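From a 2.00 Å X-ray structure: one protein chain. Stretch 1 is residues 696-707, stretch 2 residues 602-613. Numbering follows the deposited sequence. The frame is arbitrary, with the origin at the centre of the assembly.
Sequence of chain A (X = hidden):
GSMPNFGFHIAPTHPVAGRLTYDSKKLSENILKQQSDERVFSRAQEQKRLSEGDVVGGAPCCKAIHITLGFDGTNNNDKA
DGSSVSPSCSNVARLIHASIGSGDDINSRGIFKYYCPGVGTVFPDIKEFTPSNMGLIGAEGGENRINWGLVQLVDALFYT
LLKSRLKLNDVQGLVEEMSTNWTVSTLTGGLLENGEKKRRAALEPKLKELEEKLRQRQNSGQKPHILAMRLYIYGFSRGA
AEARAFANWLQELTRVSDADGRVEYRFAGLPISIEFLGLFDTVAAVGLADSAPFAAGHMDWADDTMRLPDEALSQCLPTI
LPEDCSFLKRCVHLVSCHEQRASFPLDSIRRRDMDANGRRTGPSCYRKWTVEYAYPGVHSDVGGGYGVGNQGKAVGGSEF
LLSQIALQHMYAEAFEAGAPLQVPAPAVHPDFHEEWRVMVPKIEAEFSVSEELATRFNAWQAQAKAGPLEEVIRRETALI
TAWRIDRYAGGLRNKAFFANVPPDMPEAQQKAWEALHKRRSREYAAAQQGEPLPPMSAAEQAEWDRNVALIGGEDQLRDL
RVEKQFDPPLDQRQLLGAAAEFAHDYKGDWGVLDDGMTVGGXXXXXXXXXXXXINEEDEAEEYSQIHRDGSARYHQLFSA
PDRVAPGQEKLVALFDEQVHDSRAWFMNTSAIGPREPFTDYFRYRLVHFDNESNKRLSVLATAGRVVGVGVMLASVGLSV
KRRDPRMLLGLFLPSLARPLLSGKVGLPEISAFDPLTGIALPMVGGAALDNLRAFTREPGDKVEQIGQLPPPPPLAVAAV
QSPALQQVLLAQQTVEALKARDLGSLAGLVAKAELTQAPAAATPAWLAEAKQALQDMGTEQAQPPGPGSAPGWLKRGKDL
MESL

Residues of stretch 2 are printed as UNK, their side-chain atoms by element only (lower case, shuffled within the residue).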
# COMPACT_ATOMS: atom_id res chain seq x y z
N ARG A 696 0.12 -13.85 16.69
CA ARG A 696 -0.88 -13.46 17.67
C ARG A 696 -0.81 -11.96 17.89
O ARG A 696 0.28 -11.37 17.95
CB ARG A 696 -0.66 -14.21 18.99
CG ARG A 696 -0.78 -15.73 18.86
CD ARG A 696 -0.99 -16.38 20.22
NE ARG A 696 0.24 -16.40 20.99
CZ ARG A 696 0.31 -16.59 22.31
NH1 ARG A 696 -0.79 -16.76 23.03
NH2 ARG A 696 1.49 -16.59 22.89
N LEU A 697 -1.98 -11.34 18.00
CA LEU A 697 -2.07 -9.91 18.19
C LEU A 697 -3.08 -9.60 19.28
O LEU A 697 -4.03 -10.36 19.50
CB LEU A 697 -2.51 -9.21 16.91
CG LEU A 697 -1.64 -9.34 15.66
CD1 LEU A 697 -2.36 -8.66 14.50
CD2 LEU A 697 -0.29 -8.69 15.90
N SER A 698 -2.86 -8.47 19.95
CA SER A 698 -3.78 -7.97 20.96
C SER A 698 -4.21 -6.60 20.50
O SER A 698 -3.36 -5.78 20.15
CB SER A 698 -3.07 -7.86 22.31
OG SER A 698 -3.84 -7.15 23.25
N VAL A 699 -5.51 -6.32 20.51
CA VAL A 699 -5.97 -5.01 20.04
C VAL A 699 -5.66 -3.97 21.10
O VAL A 699 -6.10 -4.10 22.24
CB VAL A 699 -7.47 -4.98 19.72
CG1 VAL A 699 -7.87 -3.59 19.27
CG2 VAL A 699 -7.81 -6.00 18.63
N LEU A 700 -4.90 -2.95 20.73
CA LEU A 700 -4.56 -1.88 21.66
C LEU A 700 -5.54 -0.74 21.47
O LEU A 700 -5.98 -0.10 22.43
CB LEU A 700 -3.13 -1.40 21.39
CG LEU A 700 -2.47 -0.45 22.37
CD1 LEU A 700 -2.40 -1.08 23.77
CD2 LEU A 700 -1.08 -0.09 21.85
N ALA A 701 -5.87 -0.49 20.20
CA ALA A 701 -6.78 0.60 19.87
C ALA A 701 -7.50 0.30 18.56
O ALA A 701 -6.90 -0.19 17.60
CB ALA A 701 -6.03 1.91 19.78
N THR A 702 -8.79 0.61 18.51
CA THR A 702 -9.58 0.38 17.30
C THR A 702 -10.88 1.15 17.43
O THR A 702 -11.29 1.49 18.55
CB THR A 702 -9.88 -1.11 17.08
OG1 THR A 702 -10.43 -1.30 15.78
CG2 THR A 702 -10.85 -1.63 18.12
N ALA A 703 -11.51 1.42 16.30
CA ALA A 703 -12.79 2.14 16.25
C ALA A 703 -12.70 3.47 17.00
O ALA A 703 -13.68 3.94 17.57
CB ALA A 703 -13.90 1.28 16.81
N GLY A 704 -11.50 4.06 17.01
CA GLY A 704 -11.25 5.34 17.64
C GLY A 704 -11.06 5.35 19.15
O GLY A 704 -10.91 6.42 19.75
N ARG A 705 -11.05 4.18 19.77
CA ARG A 705 -10.77 4.16 21.21
C ARG A 705 -9.54 3.34 21.54
O ARG A 705 -9.15 2.44 20.79
CB ARG A 705 -11.96 3.62 22.00
CG ARG A 705 -12.37 2.19 21.69
CD ARG A 705 -13.81 2.05 22.16
NE ARG A 705 -14.38 0.72 22.07
CZ ARG A 705 -15.46 0.43 21.35
NH1 ARG A 705 -16.07 1.38 20.64
NH2 ARG A 705 -15.93 -0.80 21.34
N VAL A 706 -8.92 3.65 22.66
CA VAL A 706 -7.90 2.78 23.20
C VAL A 706 -8.64 1.84 24.12
O VAL A 706 -9.37 2.29 25.02
CB VAL A 706 -6.84 3.54 23.98
CG1 VAL A 706 -5.77 2.57 24.48
CG2 VAL A 706 -6.22 4.61 23.11
N VAL A 707 -8.48 0.54 23.90
CA VAL A 707 -9.19 -0.46 24.68
C VAL A 707 -8.85 -0.30 26.17
O VAL A 707 -7.68 -0.31 26.56
CB VAL A 707 -8.84 -1.88 24.23
CG1 VAL A 707 -9.44 -2.90 25.17
CG2 VAL A 707 -9.30 -2.10 22.80
N UNK A 602 2.44 7.69 21.88
CA UNK A 602 1.19 8.43 21.77
C UNK A 602 0.44 7.86 20.59
O UNK A 602 1.00 7.75 19.49
c UNK A 602 1.45 9.94 21.55
c UNK A 602 0.14 10.69 21.40
c UNK A 602 2.25 10.53 22.71
N UNK A 603 -0.81 7.46 20.80
CA UNK A 603 -1.66 7.00 19.70
C UNK A 603 -2.59 8.11 19.25
O UNK A 603 -3.34 8.68 20.06
c UNK A 603 -2.19 3.36 20.96
c UNK A 603 -3.44 5.40 18.93
c UNK A 603 -1.53 4.55 20.29
c UNK A 603 -2.47 5.74 20.06
N UNK A 604 -2.52 8.44 17.96
CA UNK A 604 -3.34 9.51 17.40
C UNK A 604 -4.58 8.90 16.76
O UNK A 604 -4.53 8.42 15.63
c UNK A 604 -3.36 11.39 15.71
o UNK A 604 -4.49 11.69 16.17
c UNK A 604 -2.54 10.32 16.39
o UNK A 604 -2.88 11.96 14.71
N UNK A 605 -5.68 8.92 17.50
CA UNK A 605 -6.90 8.26 17.05
C UNK A 605 -7.60 8.97 15.89
O UNK A 605 -8.62 8.48 15.39
c UNK A 605 -7.09 7.09 19.20
c UNK A 605 -7.84 8.04 18.24
c UNK A 605 -7.74 5.71 19.25
c UNK A 605 -6.86 7.68 20.58
N UNK A 606 -7.05 10.11 15.47
CA UNK A 606 -7.57 10.84 14.31
C UNK A 606 -7.08 10.22 13.00
O UNK A 606 -7.68 10.45 11.94
c UNK A 606 -7.16 12.32 14.38
c UNK A 606 -7.41 14.65 15.33
c UNK A 606 -7.78 13.18 15.50
c UNK A 606 -9.30 13.02 15.57
N UNK A 607 -6.01 9.43 13.08
CA UNK A 607 -5.47 8.74 11.90
C UNK A 607 -6.41 7.67 11.35
O UNK A 607 -6.24 7.18 10.23
c UNK A 607 -2.74 9.97 11.19
c UNK A 607 -4.09 8.10 12.20
c UNK A 607 -1.62 8.26 12.65
c UNK A 607 -2.91 9.05 12.39
N UNK A 608 -7.41 7.30 12.15
CA UNK A 608 -8.43 6.39 11.70
C UNK A 608 -7.96 4.97 11.42
O UNK A 608 -8.27 4.40 10.36
N UNK A 609 -7.25 4.38 12.38
CA UNK A 609 -6.76 3.03 12.18
C UNK A 609 -6.70 2.21 13.46
O UNK A 609 -6.88 2.73 14.56
N UNK A 610 -6.43 0.92 13.30
CA UNK A 610 -6.30 0.02 14.43
C UNK A 610 -4.82 -0.05 14.79
O UNK A 610 -3.96 0.17 13.92
c UNK A 610 -6.80 -1.37 14.04
o UNK A 610 -8.23 -1.33 13.87
c UNK A 610 -6.43 -2.43 15.08
N UNK A 611 -4.52 -0.33 16.06
CA UNK A 611 -3.16 -0.55 16.54
C UNK A 611 -3.14 -1.78 17.46
O UNK A 611 -4.02 -1.93 18.33
c UNK A 611 -2.61 1.95 16.53
c UNK A 611 -1.25 0.32 17.91
c UNK A 611 -2.63 0.64 17.36
N UNK A 612 -2.16 -2.65 17.25
CA UNK A 612 -1.99 -3.89 18.01
C UNK A 612 -0.71 -3.85 18.84
O UNK A 612 0.18 -3.04 18.58
c UNK A 612 -3.90 -5.27 13.96
c UNK A 612 -4.11 -5.93 16.64
c UNK A 612 -1.80 -5.08 17.07
c UNK A 612 -2.85 -5.02 14.81
c UNK A 612 -5.06 -5.86 14.45
c UNK A 612 -2.94 -5.34 16.16
c UNK A 612 -5.17 -6.18 15.79
N UNK A 613 -0.62 -4.78 19.79
CA UNK A 613 0.62 -5.17 20.46
C UNK A 613 0.92 -6.63 20.12
O UNK A 613 -0.01 -7.43 19.97
c UNK A 613 0.46 -5.06 21.98
c UNK A 613 1.91 -3.08 22.23
c UNK A 613 0.59 -3.68 22.62
c UNK A 613 0.45 -3.78 24.13

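Position 602 carries three side-chain carbons, one bearing the other two, and touches nothing on stretch 1; the fork at CB fits Val602. At 603 there are four carbons, forked at the first, with one arm two carbons long. The end of that arm lies 3.7 Å from Leu700 CD2 and also approaches Ala701; the fork at the first carbon with unequal arms identifies Ile603. Position 604 has two carbons, the second carrying two oxygens, and makes no contact with stretch 1. A carboxylate this short is Asp604; its OD1 accepts a hydrogen bond from the backbone N of 606 (3.1 Å), steadying the turn.

Position 605 has four carbons forked at the second. One terminal carbon sits 3.3 Å from Gly704 O and 4.2 Å from Ala701 CB, while the other lies 4.0 Å from Val706 CG2, so the side chain fills the space beside the type I' turn of Thr702 to Arg705. The fork is the pattern of Leu605. Positions 606 and 607 repeat the same four-carbon fork without reaching stretch 1, giving Leu606 and Leu607. No side-chain atoms exist at 608 or 609, hence Gly608 and Gly609; the positive phi of the former (67°) by itself favours glycine.

At 610 one carbon carries an oxygen and a carbon, and the oxygen lies 2.9 Å from Thr702 OG1. This is Thr610, whose hydroxyl shares a hydrogen bond with that of Thr702. Position 611 has three carbons forked at the first, packed near Leu700 and Ala701: Val611, with CG1 4.0 Å from Leu700 CD2. At 612 one carbon leads to a six-carbon ring without oxygen. Leu697 CD1 stands over one ring face, 3.6 Å from the centroid, in a CH-pi contact; the bare ring is that of Phe612. Position 613 has four carbons forked at the second, and one terminal carbon meets Leu700 CD1 at 3.9 Å; the fork identifies Leu613.

The contact is built on an antiparallel strand pairing. Ser698 and Leu613 exchange two backbone hydrogen bonds, Leu613 N to Ser698 O at 2.9 Å and Ser698 N to Leu613 O at 3.0 Å. A beta bulge then shifts the register by one: Val611 O accepts from both Leu700 N (2.8 Å) and Ala701 N (3.0 Å), and Val611 N returns a bond to Ala701 O (2.8 Å). The bulge accommodates Leu700, which points toward stretch 2 and packs against Ile603, Val611 and Leu613. Backbone pairing thus sets the register, while apolar packing around Leu700, Leu605 and the Phe612 ring closes the interface, burying 770 Å² in all.

Stretch 2 602-613: VIDLLLGGTVFL
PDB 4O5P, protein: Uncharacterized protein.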